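Local atomic coordinates of sigma-C capsid protein (Avian reovirus, PDB entry 2VRS), a protein that forms the homotrimeric fibre by which the virus attaches to host cells, and also induces apoptosis of those cells. Residues Q81-W87 with D100-H106; A89-S95 with V128-T132; M62-F66 with S75-E79. All blocks are in the same frame, centred on the assembly; numbering follows the deposited sequence.

Interaction 1. Residues Q81-W87 with D100-H106; sequences QLMQFRW and DMTVNAH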
loop_
_atom_site.group_PDB
_atom_site.type_symbol
_atom_site.label_atom_id
_atom_site.label_comp_id
_atom_site.label_asym_id
_atom_site.label_seq_id
_atom_site.Cartn_x
_atom_site.Cartn_y
_atom_site.Cartn_z
ATOM N N GLN C 81 16.048 4.929 -3.656
ATOM C CA GLN C 81 17.179 5.399 -4.434
ATOM C C GLN C 81 16.909 6.791 -4.941
ATOM O O GLN C 81 15.777 7.136 -5.269
ATOM C CB GLN C 81 17.337 4.563 -5.724
ATOM C CG GLN C 81 17.514 3.108 -5.591
ATOM C CD GLN C 81 17.419 2.455 -6.963
ATOM O OE1 GLN C 81 16.483 1.701 -7.234
ATOM N NE2 GLN C 81 18.365 2.778 -7.839
ATOM N N LEU C 82 17.985 7.559 -5.079
ATOM C CA LEU C 82 17.910 8.817 -5.774
ATOM C C LEU C 82 18.786 8.653 -7.022
ATOM O O LEU C 82 20.027 8.729 -6.951
ATOM C CB LEU C 82 18.412 9.998 -4.894
ATOM C CG LEU C 82 18.196 11.402 -5.537
ATOM C CD1 LEU C 82 16.667 11.775 -5.686
ATOM C CD2 LEU C 82 18.881 12.490 -4.742
ATOM N N MET C 83 18.136 8.438 -8.157
ATOM C CA MET C 83 18.815 8.312 -9.451
ATOM C C MET C 83 19.076 9.667 -10.078
ATOM O O MET C 83 18.238 10.560 -10.031
ATOM C CB MET C 83 17.964 7.503 -10.407
ATOM C CG MET C 83 17.666 6.124 -9.958
ATOM S SD MET C 83 16.595 5.418 -11.232
ATOM C CE MET C 83 16.370 3.805 -10.585
ATOM N N GLN C 84 20.244 9.823 -10.694
ATOM C CA GLN C 84 20.606 11.094 -11.343
ATOM C C GLN C 84 21.077 10.729 -12.760
ATOM O O GLN C 84 21.979 9.892 -12.940
ATOM C CB GLN C 84 21.732 11.792 -10.582
ATOM C CG GLN C 84 21.356 12.102 -9.143
ATOM C CD GLN C 84 22.528 12.658 -8.384
ATOM O OE1 GLN C 84 22.934 12.114 -7.360
ATOM N NE2 GLN C 84 23.100 13.734 -8.900
ATOM N N PHE C 85 20.392 11.277 -13.754
ATOM C CA PHE C 85 20.772 11.072 -15.153
ATOM C C PHE C 85 20.380 12.253 -16.038
ATOM O O PHE C 85 19.706 13.191 -15.595
ATOM C CB PHE C 85 20.181 9.750 -15.656
ATOM C CG PHE C 85 18.682 9.619 -15.430
ATOM C CD1 PHE C 85 17.784 10.115 -16.376
ATOM C CD2 PHE C 85 18.183 8.976 -14.292
ATOM C CE1 PHE C 85 16.392 9.975 -16.172
ATOM C CE2 PHE C 85 16.787 8.827 -14.080
ATOM C CZ PHE C 85 15.904 9.336 -15.018
ATOM N N ARG C 86 20.790 12.201 -17.301
ATOM C CA ARG C 86 20.405 13.203 -18.278
ATOM C C ARG C 86 19.386 12.643 -19.268
ATOM O O ARG C 86 19.478 11.480 -19.689
ATOM C CB ARG C 86 21.667 13.731 -18.991
ATOM C CG ARG C 86 22.659 14.386 -18.008
ATOM C CD ARG C 86 22.220 15.796 -17.667
ATOM N NE ARG C 86 22.885 16.808 -18.493
ATOM C CZ ARG C 86 22.498 17.189 -19.714
ATOM N NH1 ARG C 86 21.437 16.637 -20.300
ATOM N NH2 ARG C 86 23.185 18.129 -20.360
ATOM N N TRP C 87 18.425 13.472 -19.644
ATOM C CA TRP C 87 17.338 12.987 -20.522
ATOM C C TRP C 87 17.115 14.007 -21.611
ATOM O O TRP C 87 16.866 15.191 -21.318
ATOM C CB TRP C 87 16.041 12.847 -19.703
ATOM C CG TRP C 87 15.067 11.873 -20.230
ATOM C CD1 TRP C 87 14.933 11.451 -21.525
ATOM C CD2 TRP C 87 14.053 11.196 -19.470
ATOM N NE1 TRP C 87 13.888 10.537 -21.624
ATOM C CE2 TRP C 87 13.352 10.352 -20.369
ATOM C CE3 TRP C 87 13.686 11.199 -18.099
ATOM C CZ2 TRP C 87 12.299 9.516 -19.950
ATOM C CZ3 TRP C 87 12.621 10.363 -17.680
ATOM C CH2 TRP C 87 11.956 9.526 -18.597
ATOM N N ASP C 100 18.008 19.240 -23.247
ATOM C CA ASP C 100 18.681 18.344 -22.329
ATOM C C ASP C 100 18.279 18.629 -20.900
ATOM O O ASP C 100 18.541 19.721 -20.359
ATOM C CB ASP C 100 20.194 18.505 -22.475
ATOM C CG ASP C 100 20.740 17.775 -23.698
ATOM O OD1 ASP C 100 20.051 16.879 -24.271
ATOM O OD2 ASP C 100 21.877 18.104 -24.091
ATOM N N MET C 101 17.636 17.641 -20.292
ATOM C CA MET C 101 17.190 17.752 -18.902
ATOM C C MET C 101 18.104 17.017 -17.947
ATOM O O MET C 101 18.461 15.854 -18.152
ATOM C CB MET C 101 15.770 17.150 -18.740
ATOM C CG MET C 101 14.715 17.752 -19.670
ATOM S SD MET C 101 14.528 19.559 -19.579
ATOM C CE MET C 101 13.736 19.676 -17.947
ATOM N N THR C 102 18.471 17.692 -16.858
ATOM C CA THR C 102 19.091 17.011 -15.740
ATOM C C THR C 102 17.989 16.489 -14.813
ATOM O O THR C 102 17.135 17.250 -14.334
ATOM C CB THR C 102 20.005 18.000 -14.995
ATOM O OG1 THR C 102 21.041 18.392 -15.918
ATOM C CG2 THR C 102 20.607 17.398 -13.737
ATOM N N VAL C 103 17.995 15.182 -14.603
ATOM C CA VAL C 103 16.852 14.531 -13.911
ATOM C C VAL C 103 17.320 13.902 -12.615
ATOM O O VAL C 103 18.316 13.186 -12.587
ATOM C CB VAL C 103 16.187 13.408 -14.763
ATOM C CG1 VAL C 103 15.052 12.738 -13.953
ATOM C CG2 VAL C 103 15.669 13.954 -16.120
ATOM N N ASN C 104 16.586 14.168 -11.529
ATOM C CA ASN C 104 16.690 13.372 -10.325
ATOM C C ASN C 104 15.374 12.616 -10.142
ATOM O O ASN C 104 14.335 13.239 -10.123
ATOM C CB ASN C 104 16.866 14.264 -9.108
ATOM C CG ASN C 104 18.283 14.773 -8.965
ATOM O OD1 ASN C 104 19.125 14.123 -8.357
ATOM N ND2 ASN C 104 18.535 15.932 -9.489
ATOM N N ALA C 105 15.469 11.299 -10.042
ATOM C CA ALA C 105 14.329 10.423 -9.864
ATOM C C ALA C 105 14.425 9.807 -8.473
ATOM O O ALA C 105 15.357 9.049 -8.157
ATOM C CB ALA C 105 14.308 9.324 -11.019
ATOM N N HIS C 106 13.493 10.194 -7.609
ATOM C CA HIS C 106 13.489 9.683 -6.250
ATOM C C HIS C 106 12.546 8.508 -6.183
ATOM O O HIS C 106 11.314 8.670 -6.306
ATOM C CB HIS C 106 13.068 10.797 -5.256
ATOM C CG HIS C 106 13.061 10.349 -3.824
ATOM N ND1 HIS C 106 11.976 10.527 -2.996
ATOM C CD2 HIS C 106 14.007 9.724 -3.080
ATOM C CE1 HIS C 106 12.247 10.024 -1.803
ATOM N NE2 HIS C 106 13.478 9.547 -1.822
HETATM O O HOH W 1 21.768 15.634 -10.455
#
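This is an antiparallel beta pairing between the two strands of a hairpin, 81-92 and 98-108, at the start of the C-terminal domain, the globular beta-barrel part of the fibre. The segment axes approach to 4.6 Å and run at 163°. Three hydrogen-bonded pairs hold the ladder: M83 N to A105 O 2.8 Å and A105 N to M83 O 2.9 Å; F85 N to V103 O 3.1 Å and V103 N to F85 O 2.8 Å; W87 N to M101 O and M101 N to W87 O, both 2.8 Å. Q84-N104 and R86-T102 are the non-hydrogen-bonded pairs between them, and L82-H106 is another beyond M83-A105. The hairpin continues into strand 111-119, which is backbone hydrogen-bonded to T102, N104 and H106, so 98-108 lies between 81-92 and 111-119 in the sheet. The face bearing M83, F85, W87, M101, V103 and A105 is buried. There V103 CB sits over the F85 ring, 4.1 Å from its centroid, in a CH-pi contact, while V103 CG2 meets W87 CB at 3.8 Å; the W87 indole NE1 bonds to D134 O. The other face is more polar: R86 NH2 and D100 OD2 form a long salt bridge of 4.0 Å, and a water accepts from Q84 NE2 at 2.8 Å and weakly from N104 ND2 at 3.4 Å. On this face L82 and N104 also pack on Y177 of the second subunit.

Interaction 2. Residues A89-S95 with V128-T132; sequences ARGTNGS and VVLLT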
loop_
_atom_site.group_PDB
_atom_site.type_symbol
_atom_site.label_atom_id
_atom_site.label_comp_id
_atom_site.label_asym_id
_atom_site.label_seq_id
_atom_site.Cartn_x
_atom_site.Cartn_y
_atom_site.Cartn_z
ATOM N N ALA C 89 14.750 15.516 -23.932
ATOM C CA ALA C 89 13.337 15.535 -24.177
ATOM C C ALA C 89 13.093 16.084 -25.586
ATOM O O ALA C 89 13.769 17.015 -26.028
ATOM C CB ALA C 89 12.662 16.452 -23.178
ATOM N N ARG C 90 12.052 15.587 -26.247
ATOM C CA ARG C 90 11.826 15.968 -27.631
ATOM C C ARG C 90 10.601 16.797 -27.819
ATOM O O ARG C 90 9.499 16.359 -27.505
ATOM C CB ARG C 90 11.720 14.699 -28.486
ATOM C CG ARG C 90 13.033 13.921 -28.512
ATOM C CD ARG C 90 12.735 12.646 -29.291
ATOM N NE ARG C 90 13.891 11.798 -29.390
ATOM C CZ ARG C 90 14.772 11.858 -30.375
ATOM N NH1 ARG C 90 14.640 12.758 -31.352
ATOM N NH2 ARG C 90 15.798 11.018 -30.361
ATOM N N GLY C 91 10.790 18.006 -28.344
ATOM C CA GLY C 91 9.659 18.867 -28.679
ATOM C C GLY C 91 8.941 18.318 -29.891
ATOM O O GLY C 91 9.585 17.877 -30.852
ATOM N N THR C 92 7.615 18.312 -29.834
ATOM C CA THR C 92 6.768 18.171 -31.013
ATOM C C THR C 92 5.594 19.147 -30.875
ATOM O O THR C 92 5.454 19.842 -29.858
ATOM C CB THR C 92 6.193 16.749 -31.146
ATOM O OG1 THR C 92 5.337 16.473 -30.043
ATOM C CG2 THR C 92 7.306 15.697 -31.211
ATOM N N ASN C 93 4.768 19.216 -31.909
ATOM C CA ASN C 93 3.522 19.974 -31.849
ATOM C C ASN C 93 3.618 21.362 -31.205
ATOM O O ASN C 93 2.990 21.635 -30.171
ATOM C CB ASN C 93 2.451 19.120 -31.162
ATOM C CG ASN C 93 2.179 17.824 -31.910
ATOM O OD1 ASN C 93 2.676 16.756 -31.536
ATOM N ND2 ASN C 93 1.402 17.914 -32.975
ATOM N N GLY C 94 4.396 22.243 -31.821
ATOM C CA GLY C 94 4.592 23.591 -31.300
ATOM C C GLY C 94 6.069 23.813 -31.055
ATOM O O GLY C 94 6.484 24.879 -30.610
ATOM N N SER C 95 6.850 22.774 -31.343
ATOM C CA SER C 95 8.306 22.816 -31.315
ATOM C C SER C 95 8.886 21.649 -32.126
ATOM O O SER C 95 8.282 20.568 -32.187
ATOM C CB SER C 95 8.818 22.722 -29.868
ATOM O OG SER C 95 10.223 22.786 -29.836
ATOM N N VAL C 128 1.079 26.443 -27.220
ATOM C CA VAL C 128 1.114 25.148 -26.508
ATOM C C VAL C 128 2.227 24.328 -27.159
ATOM O O VAL C 128 2.443 24.426 -28.371
ATOM C CB VAL C 128 -0.241 24.383 -26.627
ATOM C CG1 VAL C 128 -0.129 22.995 -26.021
ATOM C CG2 VAL C 128 -1.363 25.131 -25.923
ATOM N N VAL C 129 2.943 23.530 -26.369
ATOM C CA VAL C 129 3.986 22.664 -26.890
ATOM C C VAL C 129 3.867 21.290 -26.221
ATOM O O VAL C 129 3.387 21.194 -25.074
ATOM C CB VAL C 129 5.388 23.264 -26.649
ATOM C CG1 VAL C 129 5.690 23.401 -25.138
ATOM C CG2 VAL C 129 6.482 22.459 -27.345
ATOM N N LEU C 130 4.287 20.255 -26.957
ATOM C CA LEU C 130 4.378 18.904 -26.439
ATOM C C LEU C 130 5.849 18.537 -26.271
ATOM O O LEU C 130 6.690 18.874 -27.111
ATOM C CB LEU C 130 3.672 17.921 -27.380
ATOM C CG LEU C 130 2.171 17.722 -27.176
ATOM C CD1 LEU C 130 1.294 18.982 -27.266
ATOM C CD2 LEU C 130 1.668 16.628 -28.136
ATOM N N LEU C 131 6.154 17.842 -25.189
ATOM C CA LEU C 131 7.557 17.449 -24.872
ATOM C C LEU C 131 7.540 15.996 -24.474
ATOM O O LEU C 131 6.863 15.602 -23.531
ATOM C CB LEU C 131 8.088 18.292 -23.719
ATOM C CG LEU C 131 9.599 18.381 -23.564
ATOM C CD1 LEU C 131 10.230 18.936 -24.885
ATOM C CD2 LEU C 131 10.019 19.286 -22.358
ATOM N N THR C 132 8.304 15.211 -25.214
ATOM C CA THR C 132 8.294 13.764 -25.097
ATOM C C THR C 132 9.517 13.240 -24.322
ATOM O O THR C 132 10.651 13.693 -24.525
ATOM C CB THR C 132 8.105 13.122 -26.515
ATOM O OG1 THR C 132 6.782 13.426 -26.972
ATOM C CG2 THR C 132 8.285 11.579 -26.433
HETATM O O HOH W 2 6.665 15.917 -27.880
HETATM O O HOH W 3 4.675 26.149 -29.098
#
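Strand 89-92 runs antiparallel to 128-132 at 150°, with the axes approaching to 4.4 Å, adding a second neighbour to strand 81-92 in the beta-barrel of the C-terminal domain. Two hydrogen-bonded pairs flank the non-hydrogen-bonded pair G91-L131: R90 N to T132 O is 2.9 Å and T132 N to R90 O 2.8 Å, while T92 N to L130 O is 2.9 Å and L130 N to T92 O 3.2 Å. Beyond T92 the chain leaves the ladder through N93 and G94, both with positive phi. A CB on G94 would clash with V128 O and, at its phi/psi of 122/0, with the carbonyl of N93; one on G91 would clash with S95 OG. Buried between the segments, A89 CB packs against L131 CG at 3.6 Å and S95 CB against V129 CG2 at 3.4 Å; L122 of strand 121-124 covers L131 and S95, and S95 OG is hydrogen-bonded to T123 O. One face of the ladder carries R90, T92, L130 and T132. R90 salt-bridges D137, and T132 OG1 hydrogen-bonds T187. There one water donates to R90 O at 2.9 Å and is hydrogen-bonded to T92 OG1 at 2.6 Å and T132 OG1 at 2.7 Å.

Interaction 3. Residues M62-F66 with S75-E79; sequences MDPYF and SYSAE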
loop_
_atom_site.group_PDB
_atom_site.type_symbol
_atom_site.label_atom_id
_atom_site.label_comp_id
_atom_site.label_asym_id
_atom_site.label_seq_id
_atom_site.Cartn_x
_atom_site.Cartn_y
_atom_site.Cartn_z
ATOM N N MET C 62 5.546 -11.568 -1.025
ATOM C CA MET C 62 5.449 -10.100 -0.942
ATOM C C MET C 62 6.487 -9.431 -1.856
ATOM O O MET C 62 7.694 -9.784 -1.843
ATOM C CB MET C 62 5.706 -9.654 0.506
ATOM C CG MET C 62 4.676 -10.197 1.522
ATOM S SD MET C 62 5.152 -9.849 3.237
ATOM C CE MET C 62 6.386 -11.138 3.544
ATOM N N ASP C 63 6.003 -8.458 -2.645
ATOM C CA ASP C 63 6.890 -7.625 -3.451
ATOM C C ASP C 63 7.517 -6.637 -2.492
ATOM O O ASP C 63 6.772 -5.835 -1.936
ATOM C CB ASP C 63 6.034 -6.878 -4.470
ATOM C CG ASP C 63 6.758 -5.684 -5.114
ATOM O OD1 ASP C 63 7.994 -5.605 -5.021
ATOM O OD2 ASP C 63 6.042 -4.849 -5.709
ATOM N N PRO C 64 8.854 -6.674 -2.308
ATOM C CA PRO C 64 9.530 -5.805 -1.325
ATOM C C PRO C 64 9.480 -4.294 -1.651
ATOM O O PRO C 64 9.717 -3.475 -0.762
ATOM C CB PRO C 64 10.977 -6.304 -1.338
ATOM C CG PRO C 64 11.182 -6.824 -2.669
ATOM C CD PRO C 64 9.842 -7.531 -2.994
ATOM N N TYR C 65 9.125 -3.925 -2.874
ATOM C CA TYR C 65 8.901 -2.505 -3.216
ATOM C C TYR C 65 7.522 -2.039 -2.773
ATOM O O TYR C 65 7.252 -0.845 -2.808
ATOM C CB TYR C 65 9.072 -2.264 -4.711
ATOM C CG TYR C 65 10.521 -2.368 -5.095
ATOM C CD1 TYR C 65 11.340 -1.262 -4.982
ATOM C CD2 TYR C 65 11.075 -3.586 -5.498
ATOM C CE1 TYR C 65 12.706 -1.347 -5.250
ATOM C CE2 TYR C 65 12.434 -3.678 -5.804
ATOM C CZ TYR C 65 13.232 -2.555 -5.674
ATOM O OH TYR C 65 14.575 -2.594 -5.976
ATOM N N PHE C 66 6.662 -2.972 -2.355
ATOM C CA PHE C 66 5.316 -2.632 -1.913
ATOM C C PHE C 66 5.057 -2.958 -0.448
ATOM O O PHE C 66 4.396 -2.206 0.271
ATOM C CB PHE C 66 4.265 -3.339 -2.778
ATOM C CG PHE C 66 2.835 -3.060 -2.334
ATOM C CD1 PHE C 66 2.326 -1.756 -2.426
ATOM C CD2 PHE C 66 2.005 -4.100 -1.861
ATOM C CE1 PHE C 66 1.008 -1.476 -2.034
ATOM C CE2 PHE C 66 0.664 -3.808 -1.459
ATOM C CZ PHE C 66 0.191 -2.505 -1.553
ATOM N N SER C 75 4.382 -1.753 5.108
ATOM C CA SER C 75 4.887 -1.184 3.849
ATOM C C SER C 75 6.275 -1.654 3.418
ATOM O O SER C 75 6.850 -2.594 3.986
ATOM C CB SER C 75 4.827 0.355 3.942
ATOM O OG SER C 75 5.659 0.746 5.032
ATOM N N TYR C 76 6.800 -1.049 2.355
ATOM C CA TYR C 76 7.888 -1.632 1.598
ATOM C C TYR C 76 9.164 -1.744 2.395
ATOM O O TYR C 76 9.414 -0.914 3.262
ATOM C CB TYR C 76 8.164 -0.796 0.371
ATOM C CG TYR C 76 8.681 0.619 0.626
ATOM C CD1 TYR C 76 7.780 1.704 0.674
ATOM C CD2 TYR C 76 10.046 0.874 0.704
ATOM C CE1 TYR C 76 8.254 3.016 0.866
ATOM C CE2 TYR C 76 10.569 2.170 0.910
ATOM C CZ TYR C 76 9.633 3.240 0.989
ATOM O OH TYR C 76 10.056 4.539 1.117
ATOM N N SER C 77 9.960 -2.766 2.086
ATOM C CA SER C 77 11.280 -2.916 2.711
ATOM C C SER C 77 12.404 -2.512 1.778
ATOM O O SER C 77 13.538 -2.301 2.251
ATOM C CB SER C 77 11.516 -4.373 3.141
ATOM O OG SER C 77 11.245 -5.226 2.045
ATOM N N ALA C 78 12.129 -2.466 0.466
ATOM C CA ALA C 78 13.172 -2.156 -0.526
ATOM C C ALA C 78 13.858 -0.834 -0.244
ATOM O O ALA C 78 13.190 0.164 0.135
ATOM C CB ALA C 78 12.601 -2.139 -1.950
ATOM N N GLU C 79 15.178 -0.780 -0.475
ATOM C CA GLU C 79 15.843 0.522 -0.338
ATOM C C GLU C 79 15.362 1.535 -1.387
ATOM O O GLU C 79 15.302 1.242 -2.577
ATOM C CB GLU C 79 17.363 0.373 -0.470
ATOM C CG GLU C 79 17.901 -0.486 0.658
ATOM C CD GLU C 79 19.405 -0.333 0.841
ATOM O OE1 GLU C 79 20.091 -0.187 -0.177
ATOM O OE2 GLU C 79 19.886 -0.348 1.995
HETATM O O HOH W 4 16.147 -0.835 -3.982
#
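Backbone hydrogen bonding centres on one carbonyl. P64 O accepts from S77 N and from A78 N, each at 2.9 Å, with the better angle at A78 (160° against 132°). This bifurcated acceptor ties two loops that lack regular secondary structure: 62-66, which follows strand 57-60, and the loop 75-79, which precedes strand 81-92. Within 62-66, D63 OD1 accepts from Y65 N at 3.0 Å, an Asx turn, and D63 O accepts from F66 N at 2.9 Å; together they turn the chain at P64, whose O faces the second loop.

Apolar contact comes from A78, whose CB lies over the Y65 ring, 3.5 Å from its centroid and 19° off the normal, a CH-pi contact. R147 makes a cation-pi interaction with the same tyrosine. Van der Waals contacts between carbon and oxygen add to this: P64 CB touches S77 OG at 3.6 Å, and Y76 CB meets both P64 O and Y65 O at 3.3 Å.

One water links the loops, hydrogen-bonded to Y65 OH at 3.1 Å and donating to E79 O at 2.6 Å.

Further bonds tie the loops to their surroundings. D63 OD2 forms a salt bridge with R110 of its own chain and a hydrogen bond with T74 of the third subunit, Y76 OH bonds to D210 of the second subunit, and the F66 ring meets F66 of both other subunits. Such threefold packing of loops and short hairpins around a shared axis belongs to the triple beta-spiral of trimeric viral fibres, here where the shaft passes into the globular C-terminal domain.

Overall arrangement
The three contacts follow the chain from shaft to head. Interaction 3 closes at E79, and interaction 1 opens at Q81, so they adjoin in sequence although their centres lie 22 Å apart; both reach the second subunit. Interactions 1 and 2 share strand 81-92, which has 98-108 along one edge and, in its later part, 128-134 along the other. Their centres are 20 Å apart and they touch where M101 CG meets A89 CB at 4.3 Å. Interaction 2 is remote from interaction 3, with nearest atoms about 24 Å apart, and no other subunit touches its segments. The V128 side chain of interaction 2 is about 12 Å from a bound zinc ion, so it takes no part in the metal site.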